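TonB-dependent siderophore receptor (Pseudomonas aeruginosa 39016, PDB 5NEC) probably takes up iron-loaded siderophores across the outer membrane in a TonB-dependent way, a route of interest for siderophore-drug conjugates. Local coordinates at residues 440-443 with 447-450; 40-45 with 345-350; 51-56 with 96-101. One frame throughout, in Å; residues are numbered along the deposited sequence.

Contact 1. Residues 440-443 with 447-450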
loop_
_atom_site.group_PDB
_atom_site.type_symbol
_atom_site.label_atom_id
_atom_site.label_comp_id
_atom_site.label_asym_id
_atom_site.label_seq_id
_atom_site.Cartn_x
_atom_site.Cartn_y
_atom_site.Cartn_z
ATOM N N THR A 440 -22.764 6.363 15.586
ATOM C CA THR A 440 -23.685 6.779 14.531
ATOM C C THR A 440 -25.116 6.765 15.076
ATOM O O THR A 440 -25.585 5.741 15.564
ATOM C CB THR A 440 -23.588 5.865 13.297
ATOM O OG1 THR A 440 -22.344 6.106 12.648
ATOM C CG2 THR A 440 -24.708 6.144 12.275
ATOM N N ILE A 441 -25.792 7.901 14.961
ATOM C CA ILE A 441 -27.150 8.072 15.475
ATOM C C ILE A 441 -28.113 8.170 14.298
ATOM O O ILE A 441 -27.945 9.039 13.452
ATOM C CB ILE A 441 -27.238 9.339 16.354
ATOM C CG1 ILE A 441 -26.052 9.369 17.346
ATOM C CG2 ILE A 441 -28.577 9.386 17.049
ATOM C CD1 ILE A 441 -26.026 10.527 18.319
ATOM N N ASP A 442 -29.091 7.269 14.213
ATOM C CA ASP A 442 -30.181 7.401 13.220
ATOM C C ASP A 442 -31.232 8.294 13.821
ATOM O O ASP A 442 -31.932 7.880 14.743
ATOM C CB ASP A 442 -30.844 6.070 12.877
ATOM C CG ASP A 442 -29.927 5.116 12.170
ATOM O OD1 ASP A 442 -29.128 5.567 11.318
ATOM O OD2 ASP A 442 -30.016 3.897 12.463
ATOM N N LEU A 443 -31.334 9.520 13.312
ATOM C CA LEU A 443 -32.339 10.477 13.780
ATOM C C LEU A 443 -33.728 10.086 13.247
ATOM O O LEU A 443 -34.686 10.026 14.005
ATOM C CB LEU A 443 -31.952 11.908 13.397
ATOM C CG LEU A 443 -30.610 12.387 13.979
ATOM C CD1 LEU A 443 -30.244 13.760 13.430
ATOM C CD2 LEU A 443 -30.621 12.421 15.499
ATOM N N TRP A 447 -32.048 11.046 8.117
ATOM C CA TRP A 447 -30.960 11.787 8.765
ATOM C C TRP A 447 -30.137 10.922 9.713
ATOM O O TRP A 447 -30.695 10.210 10.547
ATOM C CB TRP A 447 -31.521 12.991 9.526
ATOM C CG TRP A 447 -32.061 14.055 8.635
ATOM C CD1 TRP A 447 -33.370 14.266 8.319
ATOM C CD2 TRP A 447 -31.311 15.051 7.931
ATOM N NE1 TRP A 447 -33.482 15.332 7.461
ATOM C CE2 TRP A 447 -32.235 15.835 7.208
ATOM C CE3 TRP A 447 -29.947 15.355 7.836
ATOM C CZ2 TRP A 447 -31.841 16.906 6.403
ATOM C CZ3 TRP A 447 -29.557 16.414 7.040
ATOM C CH2 TRP A 447 -30.500 17.181 6.334
ATOM N N GLN A 448 -28.812 10.987 9.568
ATOM C CA GLN A 448 -27.865 10.324 10.471
ATOM C C GLN A 448 -26.753 11.288 10.871
ATOM O O GLN A 448 -26.347 12.128 10.068
ATOM C CB GLN A 448 -27.222 9.119 9.796
ATOM C CG GLN A 448 -28.203 8.112 9.236
ATOM C CD GLN A 448 -27.550 6.959 8.509
ATOM O OE1 GLN A 448 -28.058 6.523 7.479
ATOM N NE2 GLN A 448 -26.429 6.446 9.035
ATOM N N VAL A 449 -26.262 11.159 12.101
ATOM C CA VAL A 449 -25.127 11.943 12.586
ATOM C C VAL A 449 -24.045 11.001 13.069
ATOM O O VAL A 449 -24.338 10.084 13.821
ATOM C CB VAL A 449 -25.536 12.866 13.743
ATOM C CG1 VAL A 449 -24.315 13.512 14.386
ATOM C CG2 VAL A 449 -26.498 13.926 13.243
ATOM N N ASN A 450 -22.802 11.241 12.637
ATOM C CA ASN A 450 -21.603 10.506 13.086
ATOM C C ASN A 450 -20.735 11.435 13.909
ATOM O O ASN A 450 -20.459 12.539 13.489
ATOM C CB ASN A 450 -20.758 10.015 11.905
ATOM C CG ASN A 450 -21.402 8.848 11.172
ATOM O OD1 ASN A 450 -20.784 7.806 10.961
ATOM N ND2 ASN A 450 -22.653 9.021 10.767
#
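First torsions of -71° in Thr440 and -73° in Asn450 swing the polar branch of each back beside its own backbone N. Their cross-strand pairing puts both side chains on one face of the hairpin, side by side, and the matching torsions then bring hydroxyl and amide together. Thr440 OG1 stands 2.9 Å from Asn450 OD1, a hydrogen bond that is weak at best. The firmer partner of OG1 is Thr44 OG1, from the N-terminal part of the chain. Thr440 CG2, the other branch, rests 3.7 Å from Gln448 NE2. Gln448 reaches out extended alongside Asp442, its amide nearly perpendicular to the carboxylate, and Asp442 OD1 stands over the amide face, 3.4 Å from Gln448 CG.

Between these polar pairs the backbones join at Ile441 and Val449, an antiparallel hydrogen-bonded pair: Ile441 N gives to Val449 O at 2.9 Å and Val449 N returns to Ile441 O at 3.0 Å. Closer to the turn, Leu443 N bonds Trp447 O at 2.9 Å, less straight than the other two. Leu443 CD1 slants across to Val449 CG2 at 3.8 Å, while the Trp447 indole turns from the hairpin and stacks on Trp488.

The hairpin is thus two-sided: Ile441 and Val449 make one face apolar, whereas Thr440, Asp442, Gln448 and Asn450 give the other a polar surface, which meets Thr44, Asp49 and Pro51, consistent with a barrel wall lined for its plug.

Contact 2. Residues 40-45 with 345-350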
loop_
_atom_site.group_PDB
_atom_site.type_symbol
_atom_site.label_atom_id
_atom_site.label_comp_id
_atom_site.label_asym_id
_atom_site.label_seq_id
_atom_site.Cartn_x
_atom_site.Cartn_y
_atom_site.Cartn_z
ATOM N N SER A 40 -14.132 -4.381 9.296
ATOM C CA SER A 40 -13.876 -4.057 10.710
ATOM C C SER A 40 -15.107 -3.417 11.345
ATOM O O SER A 40 -15.604 -2.417 10.830
ATOM C CB SER A 40 -12.649 -3.130 10.861
ATOM O OG SER A 40 -12.957 -1.752 10.632
ATOM N N LYS A 41 -15.557 -3.952 12.483
ATOM C CA LYS A 41 -16.782 -3.465 13.166
ATOM C C LYS A 41 -16.468 -2.310 14.133
ATOM O O LYS A 41 -16.907 -2.287 15.299
ATOM C CB LYS A 41 -17.528 -4.613 13.867
ATOM C CG LYS A 41 -17.799 -5.784 12.916
ATOM C CD LYS A 41 -18.637 -6.877 13.558
ATOM C CE LYS A 41 -18.230 -8.280 13.124
ATOM N NZ LYS A 41 -18.451 -8.513 11.672
ATOM N N LYS A 42 -15.664 -1.375 13.626
ATOM C CA LYS A 42 -15.516 -0.020 14.153
ATOM C C LYS A 42 -16.334 0.932 13.262
ATOM O O LYS A 42 -16.620 2.045 13.680
ATOM C CB LYS A 42 -14.020 0.394 14.158
ATOM C CG LYS A 42 -13.444 0.833 15.514
ATOM C CD LYS A 42 -11.984 0.397 15.689
ATOM C CE LYS A 42 -11.868 -1.055 16.140
ATOM N NZ LYS A 42 -10.685 -1.754 15.545
ATOM N N TYR A 43 -16.673 0.494 12.045
ATOM C CA TYR A 43 -17.670 1.154 11.205
ATOM C C TYR A 43 -19.038 0.788 11.736
ATOM O O TYR A 43 -19.337 -0.384 11.947
ATOM C CB TYR A 43 -17.616 0.692 9.755
ATOM C CG TYR A 43 -16.475 1.251 8.956
ATOM C CD1 TYR A 43 -15.147 0.919 9.264
ATOM C CD2 TYR A 43 -16.716 2.088 7.862
ATOM C CE1 TYR A 43 -14.092 1.421 8.519
ATOM C CE2 TYR A 43 -15.668 2.585 7.107
ATOM C CZ TYR A 43 -14.365 2.250 7.440
ATOM O OH TYR A 43 -13.342 2.764 6.691
ATOM N N THR A 44 -19.875 1.811 11.899
ATOM C CA THR A 44 -21.199 1.692 12.513
ATOM C C THR A 44 -22.353 1.912 11.493
ATOM O O THR A 44 -23.463 2.314 11.895
ATOM C CB THR A 44 -21.277 2.680 13.712
ATOM O OG1 THR A 44 -21.003 4.016 13.269
ATOM C CG2 THR A 44 -20.254 2.303 14.818
ATOM N N ALA A 45 -22.099 1.599 10.207
ATOM C CA ALA A 45 -23.021 1.887 9.081
ATOM C C ALA A 45 -22.472 1.355 7.743
ATOM O O ALA A 45 -21.256 1.270 7.582
ATOM C CB ALA A 45 -23.266 3.390 8.956
ATOM N N GLN A 345 -5.616 -4.694 21.867
ATOM C CA GLN A 345 -6.729 -3.829 21.526
ATOM C C GLN A 345 -8.018 -4.447 22.067
ATOM O O GLN A 345 -8.366 -5.548 21.692
ATOM C CB GLN A 345 -6.772 -3.690 20.009
ATOM C CG GLN A 345 -7.379 -2.400 19.507
ATOM C CD GLN A 345 -7.055 -2.155 18.022
ATOM O OE1 GLN A 345 -5.926 -2.372 17.560
ATOM N NE2 GLN A 345 -8.044 -1.667 17.277
ATOM N N THR A 346 -8.684 -3.761 22.986
ATOM C CA THR A 346 -9.940 -4.214 23.555
ATOM C C THR A 346 -11.053 -3.305 23.039
ATOM O O THR A 346 -10.987 -2.098 23.239
ATOM C CB THR A 346 -9.912 -4.135 25.094
ATOM O OG1 THR A 346 -8.835 -4.925 25.605
ATOM C CG2 THR A 346 -11.205 -4.656 25.669
ATOM N N ASP A 347 -12.071 -3.878 22.394
ATOM C CA ASP A 347 -13.188 -3.106 21.824
ATOM C C ASP A 347 -14.552 -3.533 22.374
ATOM O O ASP A 347 -14.789 -4.714 22.628
ATOM C CB ASP A 347 -13.218 -3.247 20.302
ATOM C CG ASP A 347 -11.957 -2.735 19.642
ATOM O OD1 ASP A 347 -11.530 -1.610 19.964
ATOM O OD2 ASP A 347 -11.388 -3.447 18.791
ATOM N N LEU A 348 -15.427 -2.551 22.562
ATOM C CA LEU A 348 -16.831 -2.766 22.884
ATOM C C LEU A 348 -17.650 -2.120 21.763
ATOM O O LEU A 348 -17.500 -0.938 21.487
ATOM C CB LEU A 348 -17.176 -2.128 24.231
ATOM C CG LEU A 348 -18.616 -2.317 24.733
ATOM C CD1 LEU A 348 -18.828 -3.780 25.131
ATOM C CD2 LEU A 348 -18.944 -1.381 25.889
ATOM N N PHE A 349 -18.495 -2.893 21.103
ATOM C CA PHE A 349 -19.319 -2.348 20.026
ATOM C C PHE A 349 -20.719 -2.943 19.989
ATOM O O PHE A 349 -20.961 -4.021 20.515
ATOM C CB PHE A 349 -18.610 -2.500 18.665
ATOM C CG PHE A 349 -18.267 -3.911 18.296
ATOM C CD1 PHE A 349 -17.050 -4.475 18.693
ATOM C CD2 PHE A 349 -19.140 -4.674 17.519
ATOM C CE1 PHE A 349 -16.718 -5.781 18.328
ATOM C CE2 PHE A 349 -18.820 -5.981 17.150
ATOM C CZ PHE A 349 -17.612 -6.532 17.550
ATOM N N GLY A 350 -21.645 -2.206 19.382
ATOM C CA GLY A 350 -23.031 -2.661 19.256
ATOM C C GLY A 350 -24.001 -1.504 19.229
ATOM O O GLY A 350 -23.747 -0.514 18.535
#
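Lys42 NZ approaches Asp347 OD2 at 3.7 Å, a long salt bridge; the lysine chain is bent at several bonds, and the two side chains cross at about a right angle. Lys42 CE lies just as near, 3.6 Å from the same oxygen. The carboxylate is held from a second quarter, since Asp347 OD1 is hydrogen-bonded to Tyr436 OH; these partners probably favour its negative charge in a buried setting. The end of the Gln345 side chain also comes up beside the ammonium group.

Lys41 works differently. Its CB sits over the face of the Phe349 ring, 4.1 Å from the centroid, a CH-pi contact displaced toward the rim. Further out, CD touches Phe349 CE2 at 3.7 Å, and the carbonyl Lys41 O lies over the same face, 3.7 Å from CG. Chi1 of 58°, with CG between the backbone N and the carbonyl carbon, places the ring by Lys41, and chi2 of -88° turns its face that way.

The loop ahead of strand 54-57 is thereby laid against the inside of the barrel: strand 327-354 supplies Asp347 and Phe349, with strand 296-316 on one side of it and strand 357-379 on the other.

Contact 3. Residues 51-56 with 96-101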
loop_
_atom_site.group_PDB
_atom_site.type_symbol
_atom_site.label_atom_id
_atom_site.label_comp_id
_atom_site.label_asym_id
_atom_site.label_seq_id
_atom_site.Cartn_x
_atom_site.Cartn_y
_atom_site.Cartn_z
ATOM N N PRO A 51 -20.220 8.849 5.961
ATOM C CA PRO A 51 -19.898 10.206 5.495
ATOM C C PRO A 51 -18.402 10.468 5.231
ATOM O O PRO A 51 -17.854 11.457 5.707
ATOM C CB PRO A 51 -20.412 11.072 6.648
ATOM C CG PRO A 51 -20.183 10.215 7.864
ATOM C CD PRO A 51 -20.473 8.826 7.418
ATOM N N ARG A 52 -17.762 9.586 4.465
ATOM C CA ARG A 52 -16.327 9.649 4.164
ATOM C C ARG A 52 -16.075 8.954 2.823
ATOM O O ARG A 52 -16.824 8.059 2.424
ATOM C CB ARG A 52 -15.511 8.950 5.265
ATOM C CG ARG A 52 -15.601 9.624 6.644
ATOM C CD ARG A 52 -14.767 8.968 7.746
ATOM N NE ARG A 52 -14.908 7.514 7.712
ATOM C CZ ARG A 52 -14.074 6.670 7.095
ATOM N NH1 ARG A 52 -12.965 7.094 6.453
ATOM N NH2 ARG A 52 -14.353 5.368 7.117
ATOM N N SER A 53 -15.014 9.360 2.132
ATOM C CA SER A 53 -14.597 8.667 0.914
ATOM C C SER A 53 -13.897 7.350 1.261
ATOM O O SER A 53 -12.810 7.353 1.838
ATOM C CB SER A 53 -13.677 9.556 0.086
ATOM O OG SER A 53 -14.394 10.685 -0.367
ATOM N N VAL A 54 -14.531 6.228 0.918
ATOM C CA VAL A 54 -13.960 4.902 1.142
ATOM C C VAL A 54 -14.086 4.097 -0.137
ATOM O O VAL A 54 -15.172 4.012 -0.693
ATOM C CB VAL A 54 -14.686 4.152 2.272
ATOM C CG1 VAL A 54 -14.112 2.740 2.433
ATOM C CG2 VAL A 54 -14.596 4.941 3.577
ATOM N N THR A 55 -12.985 3.514 -0.595
ATOM C CA THR A 55 -12.999 2.603 -1.741
ATOM C C THR A 55 -12.454 1.248 -1.317
ATOM O O THR A 55 -11.346 1.153 -0.784
ATOM C CB THR A 55 -12.149 3.131 -2.918
ATOM O OG1 THR A 55 -12.588 4.446 -3.277
ATOM C CG2 THR A 55 -12.227 2.198 -4.135
ATOM N N VAL A 56 -13.231 0.199 -1.557
ATOM C CA VAL A 56 -12.785 -1.154 -1.289
ATOM C C VAL A 56 -12.367 -1.817 -2.608
ATOM O O VAL A 56 -13.122 -1.824 -3.564
ATOM C CB VAL A 56 -13.871 -1.955 -0.550
ATOM C CG1 VAL A 56 -13.406 -3.393 -0.309
ATOM C CG2 VAL A 56 -14.223 -1.249 0.764
ATOM N N PHE A 96 1.175 7.496 -0.566
ATOM C CA PHE A 96 0.732 8.882 -0.384
ATOM C C PHE A 96 -0.727 8.977 -0.815
ATOM O O PHE A 96 -1.077 8.546 -1.909
ATOM C CB PHE A 96 1.570 9.854 -1.224
ATOM C CG PHE A 96 2.956 10.086 -0.697
ATOM C CD1 PHE A 96 3.954 9.117 -0.871
ATOM C CD2 PHE A 96 3.277 11.275 -0.049
ATOM C CE1 PHE A 96 5.251 9.343 -0.407
ATOM C CE2 PHE A 96 4.561 11.497 0.443
ATOM C CZ PHE A 96 5.552 10.536 0.252
ATOM N N ILE A 97 -1.574 9.533 0.041
ATOM C CA ILE A 97 -3.013 9.568 -0.197
ATOM C C ILE A 97 -3.458 11.020 -0.049
ATOM O O ILE A 97 -3.162 11.648 0.973
ATOM C CB ILE A 97 -3.766 8.645 0.798
ATOM C CG1 ILE A 97 -3.272 7.193 0.659
ATOM C CG2 ILE A 97 -5.286 8.745 0.598
ATOM C CD1 ILE A 97 -3.684 6.273 1.794
ATOM N N ARG A 98 -4.136 11.553 -1.071
ATOM C CA ARG A 98 -4.482 12.978 -1.143
ATOM C C ARG A 98 -3.285 13.873 -0.824
ATOM O O ARG A 98 -3.398 14.860 -0.070
ATOM C CB ARG A 98 -5.649 13.314 -0.225
ATOM C CG ARG A 98 -6.958 12.695 -0.657
ATOM C CD ARG A 98 -8.045 13.107 0.316
ATOM N NE ARG A 98 -9.374 12.684 -0.103
ATOM C CZ ARG A 98 -10.479 12.838 0.631
ATOM N NH1 ARG A 98 -10.428 13.407 1.836
ATOM N NH2 ARG A 98 -11.648 12.418 0.152
ATOM N N GLY A 99 -2.144 13.474 -1.390
ATOM C CA GLY A 99 -0.889 14.178 -1.256
ATOM C C GLY A 99 -0.256 14.204 0.106
ATOM O O GLY A 99 0.542 15.098 0.391
ATOM N N PHE A 100 -0.580 13.212 0.934
ATOM C CA PHE A 100 -0.031 13.124 2.285
ATOM C C PHE A 100 0.491 11.718 2.587
ATOM O O PHE A 100 -0.104 10.711 2.207
ATOM C CB PHE A 100 -1.067 13.566 3.317
ATOM C CG PHE A 100 -1.406 15.047 3.260
ATOM C CD1 PHE A 100 -0.438 16.011 3.544
ATOM C CD2 PHE A 100 -2.708 15.482 2.947
ATOM C CE1 PHE A 100 -0.749 17.372 3.501
ATOM C CE2 PHE A 100 -3.022 16.836 2.909
ATOM C CZ PHE A 100 -2.038 17.781 3.180
ATOM N N ASP A 101 1.617 11.687 3.288
ATOM C CA ASP A 101 2.366 10.479 3.595
ATOM C C ASP A 101 1.565 9.574 4.534
ATOM O O ASP A 101 1.106 10.038 5.574
ATOM C CB ASP A 101 3.680 10.901 4.260
ATOM C CG ASP A 101 4.646 9.755 4.462
ATOM O OD1 ASP A 101 4.240 8.561 4.525
ATOM O OD2 ASP A 101 5.855 10.068 4.566
#
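Ser53 meets Arg98 only at its NH2: OG lies at the guanidinium edge, close to its plane, 3.3 Å from Arg98 NH2. Ser53 CB comes almost as near to that nitrogen, at 3.5 Å.

What fixes the pair is mainly a couple of acids. Arg98 NH2 forms salt bridges with both Glu538 and Glu585, while Ser53 OG is hydrogen-bonded to Glu538 and more weakly to Glu585; the two carboxylates probably balance the buried charge of the guanidinium. Phe557 adds a cation-pi contact.

Behind this, Arg98 runs extended from CG to NE, and its long reach bridges backbones whose nearest CA atoms, those of Ser53 and Arg98, are 11.2 Å apart. It springs from a type I' turn, closed by Phe100 N to Ile97 O at 3.0 Å and Ile97 N to Phe100 O at 2.9 Å, with Arg98 and Gly99 both at positive phi.

Both ends belong to the plug: Ser53 just precedes strand 54-57, an edge strand paired with 124-130, and the turn joins strands 94-97 and 100-101 of a separate small sheet. The barrel strands 534-545 and 579-589 bring the acids to the place where the two meet.

In the fold
Contact 1 is partly buried and lies within the barrel wall, whereas contacts 2 and 3 are buried, contact 3 being nearest the centre of the chain. Backbone hydrogen bonds carry contact 1; contact 2 sets plug-side loop against wall through a long salt bridge and a CH-pi contact; contact 3 is one small polar touch between two parts of the plug, with its charge pairing supplied by barrel acids. Residues 40-56 touch all three contacts, tying the plug-side chain to the wall: Thr44 connects contacts 1 and 2, Tyr43 OH of contact 2 lies 2.8 Å from Arg52 NH2 of contact 3, and Pro51 CD packs on Asn450 OD1 at 3.7 Å.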